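Local coordinates for protein N2152 (Neocallimastix frontalis, PDB 5U22) that probably hydrolyses rare arabinosyl substrates with broad specificity, as a family 39 glycoside hydrolase from a rumen anaerobic fungus, at residues A[260-272]-A[319-332]. Residues are numbered along the deposited sequence; the frame is centred on the assembly and turned at random.
Sequences SSARFIGRFERYK and VSPPNENSKLIDGA
Arg270 meets Asp330 head-on, guanidinium and carboxylate nearly coplanar at 7°: NH2 reaches OD1 at 2.8 Å and NH1 reaches OD2 at 3.0 Å, each on a syn lone pair. Asp330 OD2 keeps its anti lone pair for Arg267 NE, 3.0 Å away, while OD1 also accepts from the backbone N of Gly331, so four N-H groups fix the carboxylate's rotation. Arg270 NH1 also forms a salt bridge to Glu324 OE1, approaching from above that carboxylate's plane. The other oxygen, Glu324 OE2, takes a very short 2.5 Å hydrogen bond from Tyr271 OH, with ring and carboxylate almost coplanar; Ser222 and Arg226 of helix 221-235 add bonds to this pair.

This network ties the last helix turns of 258-270, on the TIM barrel, to the beta-hairpin of strands 315-320 and 330-336 in the beta sandwich, bridging the enzyme's two domains.

Backbone carbonyls of the hairpin loop are gripped as well. Arg267, extended from CG to NE, places NH1 and NH2 end-on against Ser326 O, with Glu324 O over one guanidinium face. A bend at chi3 (-58°) lets Arg263 hold Ser260 O and OG side-on through NE and NH2, the latter also meeting Asp249, and leaves NH1 to donate in the guanidinium plane to Lys327 O at 2.8 Å.

The chains also come close where Gly266 CA sits 3.1 Å from Gly331 O; a water lies 2.9 Å from both Gly266 O and Gly331 O. Apolar side chains touch at Ile265 CG2 and Ala332 CB, 4.0 Å apart.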
ATOM      1  N   SER A 260       5.444   0.117  12.322  1.00 14.14           N
ATOM      2  CA  SER A 260       5.638  -0.873  11.269  1.00 12.88           C
ATOM      3  C   SER A 260       5.341  -0.273   9.903  1.00 17.89           C
ATOM      4  O   SER A 260       6.126  -0.431   8.955  1.00 14.55           O
ATOM      5  CB  SER A 260       4.745  -2.081  11.523  1.00 16.10           C
ATOM      6  OG  SER A 260       4.746  -2.919  10.383  1.00 16.44           O
ATOM      7  N   SER A 261       4.220   0.443   9.799  1.00 15.95           N
ATOM      8  CA  SER A 261       3.746   0.948   8.512  1.00 16.17           C
ATOM      9  C   SER A 261       4.727   1.932   7.897  1.00 18.56           C
ATOM     10  O   SER A 261       4.881   1.976   6.670  1.00 14.55           O
ATOM     11  CB  SER A 261       2.375   1.602   8.690  1.00 15.07           C
ATOM     12  OG  SER A 261       1.459   0.686   9.273  1.00 17.33           O
ATOM     13  N   ALA A 262       5.399   2.735   8.732  1.00 15.46           N
ATOM     14  CA  ALA A 262       6.354   3.707   8.206  1.00 13.25           C
ATOM     15  C   ALA A 262       7.386   3.053   7.296  1.00 15.44           C
ATOM     16  O   ALA A 262       7.839   3.665   6.325  1.00 15.52           O
ATOM     17  CB  ALA A 262       7.064   4.418   9.355  1.00 16.71           C
ATOM     18  N   ARG A 263       7.776   1.816   7.599  1.00 13.83           N
ATOM     19  CA  ARG A 263       8.822   1.164   6.819  1.00 14.27           C
ATOM     20  C   ARG A 263       8.310   0.731   5.454  1.00 15.66           C
ATOM     21  O   ARG A 263       9.024   0.847   4.454  1.00 15.54           O
ATOM     22  CB  ARG A 263       9.370  -0.037   7.583  1.00 15.06           C
ATOM     23  CG  ARG A 263       9.821   0.277   8.998  1.00 16.42           C
ATOM     24  CD  ARG A 263       9.994  -1.030   9.810  1.00 16.12           C
ATOM     25  NE  ARG A 263       8.771  -1.838   9.870  1.00 18.40           N
ATOM     26  CZ  ARG A 263       8.715  -3.047  10.411  1.00 18.85           C
ATOM     27  NH1 ARG A 263       9.815  -3.579  10.942  1.00 15.28           N
ATOM     28  NH2 ARG A 263       7.562  -3.725  10.423  1.00 14.78           N
ATOM     29  N   PHE A 264       7.082   0.210   5.394  1.00 17.10           N
ATOM     30  CA  PHE A 264       6.496  -0.143   4.102  1.00 14.61           C
ATOM     31  C   PHE A 264       6.302   1.099   3.247  1.00 15.21           C
ATOM     32  O   PHE A 264       6.612   1.113   2.048  1.00 14.13           O
ATOM     33  CB  PHE A 264       5.156  -0.847   4.305  1.00 12.69           C
ATOM     34  CG  PHE A 264       5.267  -2.248   4.869  1.00 13.70           C
ATOM     35  CD1 PHE A 264       5.517  -3.326   4.034  1.00 16.62           C
ATOM     36  CD2 PHE A 264       5.109  -2.483   6.226  1.00 15.87           C
ATOM     37  CE1 PHE A 264       5.613  -4.611   4.533  1.00 17.00           C
ATOM     38  CE2 PHE A 264       5.205  -3.776   6.744  1.00 18.81           C
ATOM     39  CZ  PHE A 264       5.458  -4.843   5.897  1.00 14.34           C
ATOM     40  N   ILE A 265       5.775   2.155   3.857  1.00 15.43           N
ATOM     41  CA  ILE A 265       5.593   3.410   3.140  1.00 18.28           C
ATOM     42  C   ILE A 265       6.927   3.905   2.595  1.00 14.06           C
ATOM     43  O   ILE A 265       7.053   4.220   1.405  1.00 15.89           O
ATOM     44  CB  ILE A 265       4.930   4.450   4.061  1.00 13.43           C
ATOM     45  CG1 ILE A 265       3.466   4.080   4.317  1.00 11.50           C
ATOM     46  CG2 ILE A 265       5.065   5.847   3.473  1.00 14.97           C
ATOM     47  CD1 ILE A 265       2.828   4.832   5.480  1.00 12.85           C
ATOM     48  N   GLY A 266       7.945   3.976   3.452  1.00 16.59           N
ATOM     49  CA  GLY A 266       9.239   4.457   2.993  1.00 13.79           C
ATOM     50  C   GLY A 266       9.798   3.641   1.843  1.00 17.54           C
ATOM     51  O   GLY A 266      10.273   4.196   0.847  1.00 14.48           O
ATOM     52  N   ARG A 267       9.713   2.311   1.944  1.00 16.18           N
ATOM     53  CA  ARG A 267      10.341   1.466   0.932  1.00 14.01           C
ATOM     54  C   ARG A 267       9.516   1.418  -0.347  1.00 16.50           C
ATOM     55  O   ARG A 267      10.080   1.471  -1.443  1.00 14.99           O
ATOM     56  CB  ARG A 267      10.595   0.068   1.512  1.00 10.89           C
ATOM     57  CG  ARG A 267      11.657   0.099   2.609  1.00 16.32           C
ATOM     58  CD  ARG A 267      11.658  -1.126   3.516  1.00 15.16           C
ATOM     59  NE  ARG A 267      12.325  -0.820   4.783  1.00 16.53           N
ATOM     60  CZ  ARG A 267      12.621  -1.715   5.719  1.00 17.96           C
ATOM     61  NH1 ARG A 267      12.321  -2.999   5.535  1.00 14.33           N
ATOM     62  NH2 ARG A 267      13.216  -1.324   6.845  1.00 16.16           N
ATOM     63  N   PHE A 268       8.183   1.357  -0.237  1.00 15.93           N
ATOM     64  CA  PHE A 268       7.341   1.469  -1.429  1.00 15.67           C
ATOM     65  C   PHE A 268       7.621   2.764  -2.179  1.00 16.39           C
ATOM     66  O   PHE A 268       7.716   2.770  -3.414  1.00 17.38           O
ATOM     67  CB  PHE A 268       5.855   1.403  -1.059  1.00 14.25           C
ATOM     68  CG  PHE A 268       5.383   0.047  -0.592  1.00 16.87           C
ATOM     69  CD1 PHE A 268       6.274  -0.998  -0.402  1.00 16.51           C
ATOM     70  CD2 PHE A 268       4.037  -0.171  -0.342  1.00 16.05           C
ATOM     71  CE1 PHE A 268       5.835  -2.241   0.045  1.00 16.23           C
ATOM     72  CE2 PHE A 268       3.587  -1.413   0.084  1.00 19.76           C
ATOM     73  CZ  PHE A 268       4.496  -2.454   0.286  1.00 15.26           C
ATOM     74  N   GLU A 269       7.733   3.880  -1.453  1.00 13.95           N
ATOM     75  CA  GLU A 269       8.029   5.141  -2.121  1.00 13.66           C
ATOM     76  C   GLU A 269       9.427   5.122  -2.725  1.00 14.46           C
ATOM     77  O   GLU A 269       9.636   5.623  -3.834  1.00 16.04           O
ATOM     78  CB  GLU A 269       7.884   6.307  -1.147  1.00 14.33           C
ATOM     79  CG  GLU A 269       6.448   6.559  -0.666  1.00 12.38           C
ATOM     80  CD  GLU A 269       5.563   7.236  -1.715  1.00 15.97           C
ATOM     81  OE1 GLU A 269       6.082   7.654  -2.786  1.00 18.58           O
ATOM     82  OE2 GLU A 269       4.346   7.342  -1.454  1.00 19.46           O
ATOM     83  N   ARG A 270      10.390   4.527  -2.021  1.00 14.16           N
ATOM     84  CA  ARG A 270      11.764   4.491  -2.522  1.00 14.63           C
ATOM     85  C   ARG A 270      11.851   3.771  -3.862  1.00 14.02           C
ATOM     86  O   ARG A 270      12.631   4.162  -4.738  1.00 15.97           O
ATOM     87  CB  ARG A 270      12.668   3.819  -1.489  1.00 10.60           C
ATOM     88  CG  ARG A 270      14.126   3.681  -1.895  1.00 13.80           C
ATOM     89  CD  ARG A 270      14.991   3.300  -0.674  1.00 18.98           C
ATOM     90  NE  ARG A 270      14.796   4.229   0.447  1.00 13.67           N
ATOM     91  CZ  ARG A 270      14.345   3.869   1.651  1.00 13.62           C
ATOM     92  NH1 ARG A 270      14.062   2.594   1.924  1.00 13.67           N
ATOM     93  NH2 ARG A 270      14.179   4.782   2.592  1.00 13.91           N
ATOM     94  N   TYR A 271      11.052   2.726  -4.048  1.00 14.37           N
ATOM     95  CA  TYR A 271      11.103   1.924  -5.263  1.00 15.10           C
ATOM     96  C   TYR A 271       9.967   2.250  -6.225  1.00 19.80           C
ATOM     97  O   TYR A 271       9.760   1.521  -7.203  1.00 16.83           O
ATOM     98  CB  TYR A 271      11.128   0.436  -4.901  1.00 18.15           C
ATOM     99  CG  TYR A 271      12.477   0.047  -4.330  1.00 18.54           C
ATOM    100  CD1 TYR A 271      13.524  -0.298  -5.171  1.00 16.83           C
ATOM    101  CD2 TYR A 271      12.718   0.088  -2.959  1.00 15.73           C
ATOM    102  CE1 TYR A 271      14.774  -0.635  -4.661  1.00 16.35           C
ATOM    103  CE2 TYR A 271      13.961  -0.236  -2.444  1.00 17.24           C
ATOM    104  CZ  TYR A 271      14.981  -0.598  -3.298  1.00 21.07           C
ATOM    105  OH  TYR A 271      16.214  -0.916  -2.788  1.00 19.25           O
ATOM    106  N   LYS A 272       9.245   3.340  -5.980  1.00 15.14           N
ATOM    107  CA  LYS A 272       8.233   3.843  -6.910  1.00 16.17           C
ATOM    108  C   LYS A 272       7.143   2.806  -7.163  1.00 17.20           C
ATOM    109  O   LYS A 272       6.655   2.638  -8.284  1.00 17.38           O
ATOM    110  CB  LYS A 272       8.872   4.317  -8.211  1.00 18.37           C
ATOM    111  CG  LYS A 272       9.891   5.440  -7.980  1.00 20.92           C
ATOM    112  CD  LYS A 272      10.451   5.996  -9.282  1.00 19.45           C
ATOM    113  CE  LYS A 272      11.965   5.939  -9.289  1.00 34.20           C
ATOM    114  N   VAL A 319      15.189   9.237   1.336  1.00 16.39           N
ATOM    115  CA  VAL A 319      15.456   9.032   2.751  1.00 15.45           C
ATOM    116  C   VAL A 319      16.475   7.913   2.847  1.00 18.12           C
ATOM    117  O   VAL A 319      16.266   6.838   2.270  1.00 15.08           O
ATOM    118  CB  VAL A 319      14.180   8.652   3.528  1.00 16.04           C
ATOM    119  CG1 VAL A 319      14.533   8.281   4.973  1.00 14.68           C
ATOM    120  CG2 VAL A 319      13.156   9.795   3.491  1.00 15.57           C
ATOM    121  N   SER A 320      17.562   8.154   3.573  1.00 15.69           N
ATOM    122  CA  SER A 320      18.543   7.099   3.780  1.00 14.48           C
ATOM    123  C   SER A 320      18.411   6.587   5.205  1.00 13.92           C
ATOM    124  O   SER A 320      18.719   7.330   6.155  1.00 17.48           O
ATOM    125  CB  SER A 320      19.959   7.601   3.516  1.00 17.48           C
ATOM    126  OG  SER A 320      20.911   6.608   3.868  1.00 23.09           O
ATOM    127  N   PRO A 321      17.963   5.354   5.406  1.00 14.14           N
ATOM    128  CA  PRO A 321      17.678   4.867   6.755  1.00 13.36           C
ATOM    129  C   PRO A 321      18.813   3.994   7.262  1.00 16.33           C
ATOM    130  O   PRO A 321      19.797   3.769   6.544  1.00 14.90           O
ATOM    131  CB  PRO A 321      16.402   4.047   6.543  1.00 15.25           C
ATOM    132  CG  PRO A 321      16.649   3.415   5.193  1.00 13.27           C
ATOM    133  CD  PRO A 321      17.468   4.415   4.381  1.00 13.87           C
ATOM    134  N   PRO A 322      18.726   3.489   8.497  1.00 15.46           N
ATOM    135  CA  PRO A 322      19.817   2.620   8.991  1.00 13.55           C
ATOM    136  C   PRO A 322      20.094   1.414   8.105  1.00 17.24           C
ATOM    137  O   PRO A 322      21.265   1.138   7.798  1.00 17.92           O
ATOM    138  CB  PRO A 322      19.323   2.229  10.387  1.00 15.39           C
ATOM    139  CG  PRO A 322      18.550   3.432  10.835  1.00 15.54           C
ATOM    140  CD  PRO A 322      17.812   3.882   9.590  1.00 13.56           C
ATOM    141  N   ASN A 323      19.052   0.695   7.675  1.00 16.06           N
ATOM    142  CA  ASN A 323      19.208  -0.471   6.809  1.00 14.78           C
ATOM    143  C   ASN A 323      17.851  -0.889   6.259  1.00 13.43           C
ATOM    144  O   ASN A 323      17.066  -1.527   6.971  1.00 16.17           O
ATOM    145  CB  ASN A 323      19.841  -1.641   7.576  1.00 15.65           C
ATOM    146  CG  ASN A 323      20.023  -2.888   6.706  1.00 17.33           C
ATOM    147  OD1 ASN A 323      19.812  -2.854   5.499  1.00 17.85           O
ATOM    148  ND2 ASN A 323      20.430  -3.987   7.325  1.00 20.02           N
ATOM    149  N   GLU A 324      17.550  -0.516   5.014  1.00 15.25           N
ATOM    150  CA  GLU A 324      16.244  -0.839   4.447  1.00 16.91           C
ATOM    151  C   GLU A 324      16.068  -2.327   4.185  1.00 18.92           C
ATOM    152  O   GLU A 324      14.951  -2.759   3.886  1.00 17.70           O
ATOM    153  CB  GLU A 324      16.015  -0.078   3.143  1.00 15.15           C
ATOM    154  CG  GLU A 324      16.857  -0.591   1.974  1.00 16.17           C
ATOM    155  CD  GLU A 324      16.198  -0.310   0.636  1.00 18.72           C
ATOM    156  OE1 GLU A 324      15.013   0.107   0.640  1.00 14.97           O
ATOM    157  OE2 GLU A 324      16.859  -0.503  -0.412  1.00 19.15           O
ATOM    158  N   ASN A 325      17.133  -3.114   4.269  1.00 12.88           N
ATOM    159  CA  ASN A 325      17.048  -4.560   4.062  1.00 15.58           C
ATOM    160  C   ASN A 325      16.969  -5.308   5.379  1.00 18.10           C
ATOM    161  O   ASN A 325      17.624  -6.337   5.564  1.00 18.35           O
ATOM    162  CB  ASN A 325      18.240  -5.038   3.242  1.00 17.17           C
ATOM    163  CG  ASN A 325      18.324  -4.342   1.906  1.00 16.88           C
ATOM    164  OD1 ASN A 325      17.421  -4.461   1.083  1.00 17.70           O
ATOM    165  ND2 ASN A 325      19.399  -3.583   1.693  1.00 20.70           N
ATOM    166  N   SER A 326      16.159  -4.807   6.306  1.00 18.18           N
ATOM    167  CA  SER A 326      16.067  -5.317   7.667  1.00 14.48           C
ATOM    168  C   SER A 326      14.759  -4.814   8.261  1.00 15.43           C
ATOM    169  O   SER A 326      13.970  -4.155   7.580  1.00 17.47           O
ATOM    170  CB  SER A 326      17.247  -4.844   8.515  1.00 18.79           C
ATOM    171  OG  SER A 326      17.042  -3.485   8.874  1.00 18.13           O
ATOM    172  N   LYS A 327      14.543  -5.093   9.545  1.00 15.21           N
ATOM    173  CA  LYS A 327      13.345  -4.606  10.222  1.00 16.09           C
ATOM    174  C   LYS A 327      13.443  -3.146  10.650  1.00 16.62           C
ATOM    175  O   LYS A 327      12.456  -2.617  11.169  1.00 15.77           O
ATOM    176  CB  LYS A 327      13.051  -5.474  11.447  1.00 16.00           C
ATOM    177  CG  LYS A 327      12.775  -6.929  11.094  1.00 19.21           C
ATOM    178  CD  LYS A 327      12.426  -7.753  12.319  1.00 20.35           C
ATOM    179  CE  LYS A 327      11.802  -9.079  11.907  1.00 24.39           C
ATOM    180  NZ  LYS A 327      12.730  -9.874  11.056  1.00 23.55           N
ATOM    181  N   LEU A 328      14.578  -2.476  10.431  1.00 14.50           N
ATOM    182  CA  LEU A 328      14.825  -1.225  11.135  1.00 13.57           C
ATOM    183  C   LEU A 328      14.006  -0.070  10.567  1.00 16.94           C
ATOM    184  O   LEU A 328      13.564  -0.080   9.411  1.00 14.85           O
ATOM    185  CB  LEU A 328      16.311  -0.854  11.109  1.00 12.94           C
ATOM    186  CG  LEU A 328      17.211  -1.891  11.797  1.00 16.44           C
ATOM    187  CD1 LEU A 328      18.668  -1.457  11.780  1.00 16.61           C
ATOM    188  CD2 LEU A 328      16.730  -2.151  13.206  1.00 14.68           C
ATOM    189  N   ILE A 329      13.804   0.925  11.438  1.00 12.50           N
ATOM    190  CA  ILE A 329      13.131   2.200  11.200  1.00 13.58           C
ATOM    191  C   ILE A 329      13.416   2.773   9.812  1.00 15.31           C
ATOM    192  O   ILE A 329      14.549   2.744   9.325  1.00 12.73           O
ATOM    193  CB  ILE A 329      13.528   3.196  12.307  1.00 11.58           C
ATOM    194  CG1 ILE A 329      12.820   4.548  12.136  1.00 11.68           C
ATOM    195  CG2 ILE A 329      15.066   3.363  12.365  1.00 15.47           C
ATOM    196  CD1 ILE A 329      12.845   5.344  13.405  1.00 15.89           C
ATOM    197  N   ASP A 330      12.377   3.297   9.170  1.00 12.31           N
ATOM    198  CA  ASP A 330      12.469   3.813   7.809  1.00 12.81           C
ATOM    199  C   ASP A 330      11.349   4.833   7.649  1.00 16.65           C
ATOM    200  O   ASP A 330      10.531   5.014   8.553  1.00 13.83           O
ATOM    201  CB  ASP A 330      12.360   2.665   6.803  1.00 14.94           C
ATOM    202  CG  ASP A 330      12.974   2.985   5.460  1.00 21.25           C
ATOM    203  OD1 ASP A 330      13.199   4.173   5.137  1.00 17.91           O
ATOM    204  OD2 ASP A 330      13.230   2.021   4.715  1.00 14.77           O
ATOM    205  N   GLY A 331      11.281   5.478   6.491  1.00 11.50           N
ATOM    206  CA  GLY A 331      10.212   6.447   6.309  1.00 13.87           C
ATOM    207  C   GLY A 331      10.283   7.149   4.972  1.00 14.18           C
ATOM    208  O   GLY A 331      11.057   6.779   4.088  1.00 14.73           O
ATOM    209  N   ALA A 332       9.454   8.184   4.839  1.00 12.06           N
ATOM    210  CA  ALA A 332       9.309   8.885   3.575  1.00 11.35           C
ATOM    211  C   ALA A 332       9.226  10.380   3.828  1.00 15.52           C
ATOM    212  O   ALA A 332       8.758  10.826   4.880  1.00 16.47           O
ATOM    213  CB  ALA A 332       8.058   8.422   2.812  1.00 13.11           C
TER
HETATM  214  O   HOH W   1      11.363   6.813   1.239  1.00 16.41           O
HETATM  215  O   HOH W   2      13.047  -4.399   2.936  1.00 16.12           O
HETATM  216  O   HOH W   3      13.941   6.951  -0.076  1.00 17.22           O